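Local coordinates for protein beta-agarase B (Zobellia galactanivorans, PDB 4ATF) that cleaves the beta-1,4-linkages of agarose at random as a retaining glycoside hydrolase of family 16, releasing mainly the tetramer, at residues Y40-A44 and D45-S49; K118-N121 and S122-S126; S272-Q275 and S276-Y279. The protein carries 1 engineered substitution. One frame throughout, in Å; residues are numbered along the deposited sequence. Where two conformers were deposited one is given.

Contact 1 (Y40-A44 and D45-S49)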
# COMPACT_ATOMS: atom_id res chain seq x y z
N TYR A 40 -7.82 11.30 16.89
CA TYR A 40 -8.59 12.56 16.83
C TYR A 40 -9.76 12.34 15.90
O TYR A 40 -9.74 11.35 15.15
CB TYR A 40 -7.69 13.68 16.26
CG TYR A 40 -6.91 13.25 15.04
CD1 TYR A 40 -5.65 12.67 15.15
CD2 TYR A 40 -7.46 13.41 13.74
CE1 TYR A 40 -4.90 12.28 13.98
CE2 TYR A 40 -6.75 13.00 12.58
CZ TYR A 40 -5.47 12.42 12.72
OH TYR A 40 -4.77 12.04 11.59
N GLU A 41 -10.70 13.27 15.85
CA GLU A 41 -11.82 13.15 14.92
C GLU A 41 -11.57 14.01 13.67
O GLU A 41 -11.37 15.18 13.82
CB GLU A 41 -13.15 13.58 15.61
CG GLU A 41 -13.57 12.65 16.78
CD GLU A 41 -14.10 11.27 16.28
OE1 GLU A 41 -14.97 11.21 15.35
OE2 GLU A 41 -13.65 10.24 16.85
N ALA A 42 -11.65 13.48 12.47
CA ALA A 42 -11.46 14.32 11.29
C ALA A 42 -12.63 14.05 10.33
O ALA A 42 -12.62 13.02 9.62
CB ALA A 42 -10.12 14.00 10.60
N PRO A 43 -13.64 14.94 10.33
CA PRO A 43 -14.82 14.75 9.43
C PRO A 43 -14.38 14.64 7.95
O PRO A 43 -13.44 15.33 7.54
CB PRO A 43 -15.66 16.03 9.67
CG PRO A 43 -15.22 16.49 11.04
CD PRO A 43 -13.75 16.17 11.14
N ALA A 44 -15.04 13.77 7.19
CA ALA A 44 -14.70 13.50 5.77
C ALA A 44 -14.54 14.77 4.92
O ALA A 44 -13.56 14.91 4.19
CB ALA A 44 -15.76 12.54 5.13
N ASP A 45 -15.50 15.69 5.04
CA ASP A 45 -15.50 16.89 4.20
C ASP A 45 -14.86 18.14 4.88
O ASP A 45 -14.90 19.27 4.36
CB ASP A 45 -16.90 17.17 3.71
CG ASP A 45 -17.86 17.54 4.85
OD1 ASP A 45 -17.54 17.30 6.04
OD2 ASP A 45 -18.95 18.04 4.52
N ASN A 46 -14.26 17.93 6.05
CA ASN A 46 -13.68 19.06 6.78
C ASN A 46 -12.69 18.49 7.77
O ASN A 46 -12.98 18.35 8.94
CB ASN A 46 -14.79 19.89 7.45
CG ASN A 46 -14.25 21.15 8.10
OD1 ASN A 46 -14.90 21.73 8.94
ND2 ASN A 46 -13.04 21.55 7.72
N LYS A 47 -11.52 18.10 7.25
CA LYS A 47 -10.60 17.27 8.01
C LYS A 47 -10.07 17.88 9.30
O LYS A 47 -9.84 17.13 10.25
CB LYS A 47 -9.43 16.86 7.17
CG LYS A 47 -9.79 15.91 6.03
CD LYS A 47 -10.25 14.50 6.55
CE LYS A 47 -10.04 13.40 5.53
NZ LYS A 47 -10.72 13.58 4.19
N GLY A 48 -9.75 19.18 9.29
CA GLY A 48 -9.25 19.86 10.50
C GLY A 48 -7.73 19.79 10.60
O GLY A 48 -7.10 19.03 9.85
N SER A 49 -7.16 20.57 11.53
CA SER A 49 -5.71 20.78 11.62
C SER A 49 -4.90 19.57 12.07
O SER A 49 -3.73 19.42 11.66
CB SER A 49 -5.33 21.97 12.51
OG SER A 49 -5.82 21.84 13.82

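Contact 2 (K118-N121 and S122-S126)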
# COMPACT_ATOMS: atom_id res chain seq x y z
N LYS A 118 -6.95 -3.37 8.86
CA LYS A 118 -7.91 -4.44 8.59
C LYS A 118 -8.36 -4.42 7.13
O LYS A 118 -9.12 -3.54 6.69
CB LYS A 118 -9.11 -4.32 9.56
CG LYS A 118 -10.12 -5.45 9.48
CD LYS A 118 -11.23 -5.18 10.55
CE LYS A 118 -12.45 -5.90 10.14
NZ LYS A 118 -12.33 -7.10 10.93
N VAL A 119 -7.86 -5.39 6.37
CA VAL A 119 -8.12 -5.51 4.91
C VAL A 119 -9.66 -5.57 4.72
O VAL A 119 -10.36 -6.26 5.52
CB VAL A 119 -7.45 -6.82 4.37
CG1 VAL A 119 -7.82 -7.11 2.87
CG2 VAL A 119 -5.89 -6.68 4.54
N MET A 120 -10.19 -4.86 3.72
CA MET A 120 -11.64 -4.91 3.44
C MET A 120 -12.17 -6.27 2.98
O MET A 120 -11.49 -6.99 2.23
CB MET A 120 -11.99 -3.94 2.31
CG MET A 120 -11.64 -2.50 2.63
SD MET A 120 -12.29 -1.35 1.35
CE MET A 120 -11.23 -1.86 -0.07
N ASN A 121 -13.44 -6.57 3.31
CA ASN A 121 -14.14 -7.70 2.72
C ASN A 121 -14.74 -7.23 1.37
O ASN A 121 -15.96 -7.17 1.21
CB ASN A 121 -15.26 -8.15 3.67
CG ASN A 121 -15.93 -9.45 3.22
OD1 ASN A 121 -15.50 -10.11 2.26
ND2 ASN A 121 -17.02 -9.79 3.89
N SER A 122 -13.85 -6.85 0.44
CA SER A 122 -14.20 -6.33 -0.87
C SER A 122 -13.23 -6.81 -1.97
O SER A 122 -12.05 -7.24 -1.69
CB SER A 122 -14.06 -4.79 -0.77
OG SER A 122 -14.39 -4.13 -2.01
N THR A 123 -13.66 -6.69 -3.25
CA THR A 123 -12.74 -7.04 -4.35
C THR A 123 -11.83 -5.89 -4.62
O THR A 123 -10.82 -6.07 -5.32
CB THR A 123 -13.52 -7.40 -5.69
OG1 THR A 123 -14.51 -6.39 -5.95
CG2 THR A 123 -14.23 -8.77 -5.54
N LEU A 124 -12.11 -4.74 -4.02
CA LEU A 124 -11.19 -3.59 -4.17
C LEU A 124 -9.91 -3.83 -3.40
O LEU A 124 -9.94 -4.57 -2.41
CB LEU A 124 -11.83 -2.34 -3.56
CG LEU A 124 -13.06 -1.80 -4.31
CD1 LEU A 124 -13.53 -0.55 -3.49
CD2 LEU A 124 -12.81 -1.47 -5.74
N ALA A 125 -8.80 -3.23 -3.84
CA ALA A 125 -7.52 -3.31 -3.10
C ALA A 125 -7.52 -2.46 -1.85
O ALA A 125 -8.08 -1.36 -1.87
CB ALA A 125 -6.29 -2.89 -4.03
N SER A 126 -6.92 -2.97 -0.77
CA SER A 126 -6.61 -2.23 0.48
C SER A 126 -5.11 -2.00 0.50
O SER A 126 -4.37 -2.97 0.50
CB SER A 126 -6.99 -3.10 1.68
OG SER A 126 -8.38 -3.39 1.69

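Contact 3 (S272-Q275 and S276-Y279)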
# COMPACT_ATOMS: atom_id res chain seq x y z
N SER A 272 -8.38 -11.41 -20.23
CA SER A 272 -9.12 -12.50 -20.86
C SER A 272 -10.44 -12.02 -21.44
O SER A 272 -11.06 -12.72 -22.26
CB SER A 272 -9.35 -13.64 -19.86
OG SER A 272 -10.03 -13.17 -18.70
N GLY A 273 -10.93 -10.86 -20.99
CA GLY A 273 -12.30 -10.45 -21.39
C GLY A 273 -13.41 -11.31 -20.78
O GLY A 273 -14.57 -11.21 -21.17
N LEU A 274 -13.04 -12.19 -19.85
CA LEU A 274 -14.01 -13.18 -19.29
C LEU A 274 -14.65 -12.63 -18.04
O LEU A 274 -13.93 -12.14 -17.13
CB LEU A 274 -13.28 -14.48 -18.92
CG LEU A 274 -12.89 -15.34 -20.13
CD1 LEU A 274 -12.05 -16.54 -19.69
CD2 LEU A 274 -14.16 -15.80 -20.92
N GLN A 275 -15.97 -12.68 -17.96
CA GLN A 275 -16.70 -12.32 -16.72
C GLN A 275 -16.12 -13.07 -15.50
O GLN A 275 -16.00 -12.51 -14.39
CB GLN A 275 -18.22 -12.58 -16.82
CG GLN A 275 -19.10 -11.79 -15.78
CD GLN A 275 -18.84 -10.26 -15.72
OE1 GLN A 275 -18.73 -9.62 -16.76
NE2 GLN A 275 -18.74 -9.66 -14.49
N SER A 276 -15.72 -14.31 -15.71
CA SER A 276 -15.29 -15.15 -14.63
C SER A 276 -13.95 -14.75 -14.01
O SER A 276 -13.60 -15.29 -12.95
CB SER A 276 -15.27 -16.63 -15.14
OG SER A 276 -13.99 -16.86 -15.68
N ASN A 277 -13.19 -13.83 -14.63
CA ASN A 277 -11.92 -13.34 -14.07
C ASN A 277 -12.10 -11.84 -13.76
O ASN A 277 -11.09 -11.11 -13.61
CB ASN A 277 -10.72 -13.43 -15.08
CG ASN A 277 -10.35 -14.85 -15.44
OD1 ASN A 277 -10.19 -15.17 -16.62
ND2 ASN A 277 -10.21 -15.72 -14.45
N THR A 278 -13.36 -11.38 -13.73
CA THR A 278 -13.67 -9.95 -13.49
C THR A 278 -14.07 -9.73 -12.04
O THR A 278 -15.10 -10.25 -11.58
CB THR A 278 -14.80 -9.47 -14.43
OG1 THR A 278 -14.36 -9.64 -15.77
CG2 THR A 278 -15.09 -8.00 -14.21
N TYR A 279 -13.20 -9.05 -11.32
CA TYR A 279 -13.36 -8.89 -9.83
C TYR A 279 -13.48 -7.41 -9.47
O TYR A 279 -12.46 -6.71 -9.27
CB TYR A 279 -12.17 -9.47 -9.08
CG TYR A 279 -11.86 -10.93 -9.40
CD1 TYR A 279 -12.69 -11.96 -8.90
CD2 TYR A 279 -10.72 -11.29 -10.16
CE1 TYR A 279 -12.42 -13.31 -9.16
CE2 TYR A 279 -10.42 -12.66 -10.42
CZ TYR A 279 -11.29 -13.65 -9.91
OH TYR A 279 -11.08 -15.02 -10.12

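Contact 1 (Y40-A44 and D45-S49)
Pro43 and Asn46 are the two ends of a type I beta turn, closed by a hydrogen bond from Asn46 N to Pro43 O of 3.1 Å. Past the turn the chain doubles back, bringing the CA atoms of Ala42 and Lys47 to 4.5 Å. The side chain of Lys47 then returns to the first half of the loop. Bends at chi2 and chi4 fold it so that CD passes 3.4 Å from Pro43 O, and its end is brought to the backbone of Ala44, the second residue of the turn. There NZ donates to Ala44 O at 3.1 Å, with the nitrogen tilted only 15° from the carbonyl plane. The ammonium group is also salt-bridged to Asp57 and hydrogen-bonded to Ser76 O, while Phe51 adds a cation-pi contact, so a buried charge is met by several partners. The rest is close van der Waals packing: Ala42 CB rests 3.2 Å from Lys47 O, and the ring of Pro43 lies against Asn46 O, nearest through CD at 3.2 Å. Ala42 also pairs through its backbone with Val78 of strand 76-79. Here the lysine that follows a type I beta turn reaches back to bond a carbonyl within it, in the loop that leads from strand 27-31 to helix 49-54, with Gly48 at the N-cap of that helix.

Contact 2 (K118-N121 and S122-S126)
Met120 overlaps Leu124, its terminal methyl CE 3.6 Å from Leu124 CB and 3.7 Å from Ala125 O. The side chains of Met120 and Leu124 meet at a slant; the bend at chi3 (-67°) turns CE toward Leu124 CB and Ala125 O. Closer to the main chain, Met120 CG packs 3.5 Å from Ser126 OG, and Phe294 of strand 293-306 touches both Met120 and Ser126. The same hydroxyl oxygen accepts a nearly straight hydrogen bond from Met120 N, 3.1 Å long with 169° at the hydrogen. With OG set anti to its own carbonyl carbon (chi1 -62°), Ser126 spans the gap between two chain segments whose CA atoms, Val119 and Ser126, are 5.7 Å apart. The reversal between them is made of two small units. An inverse gamma turn centred on Asn121 has a weak bond from Ser122 N to Met120 O, and an ST turn follows in which Ser122 OG accepts from Leu124 N at 3.1 Å. Ser122 OG also bonds Asn292 OD1, while Asn121 OD1 takes the backbone N-H of Asp148. Ala125 turns away from 118-121, its side chain about 4 Å from those of Glu262, a substrate-binding residue, and residue 143, the engineered presumed proton-donor position. Thus, in a buried connection between strands 111-118 and 125-132, serine hydroxyls satisfy the amides of Met120 and Leu124, Met120 packs on Leu124 and Phe294, and Ala125 points to the substrate-binding side.

Contact 3 (S272-Q275 and S276-Y279)
Ser276 follows Gln275 in a short turn of 3-10 helix, and its OG comes 4.1 Å from Leu274 CB. Two successive bonds of the i to i+3 kind define this turn, and the residues after Ser276 supply both donors. Asn277 gives the first, from its backbone N to Leu274 O at 3.1 Å. The Asn277 side chain lies alongside that of Leu274, pointing the same way, and OD1 accepts from Ser272 OG at 2.9 Å, in the plane of the carbonyl and on a lone pair. That hydroxyl stands between its own backbone N and carbonyl carbon (chi1 56°), where it can also take a weak bond from Leu274 N. Thr278 makes the second turn bond, N to Gln275 O at 2.9 Å, and adds a side-chain grip: OG1 donates to Leu274 O, again at 2.9 Å. Leu274 O is therefore held by two donors, Asn277 N and Thr278 OG1, which reach it from opposite faces of its plane. Across the threonine runs the side chain of Gln275, whose NE2 passes 3.9 Å from Thr278 CB on its way to Ser152 O. Tyr279, which follows the turn, belongs to the glycan pocket; the tyrosine ring meets His157 edge-to-face, and its OH shares a weak hydrogen bond with Lys155 NZ.

The three contacts follow one another along the chain, each complete before the next begins, within one GH16 catalytic domain. Contact 2, the most central, belongs to the beta-sandwich (jelly roll) of that family, entering strand 125-132, which pairs with 137-145 and 255-262; the others lie in loops around it. Contact 1 is peripheral, about 23 Å from contact 2 and 39 Å from contact 3 between centres, beside strand 76-79 and helix 49-54. Contact 3, in the surface loop that follows helix 265-268 and precedes helix 283-286, is centred about 19 Å from contact 2. These two touch, Thr123 CB lying 3.8 Å from Tyr279 C, so the connection next to the presumed proton-donor position, substituted here, and the loop carrying a pocket tyrosine pack against each other.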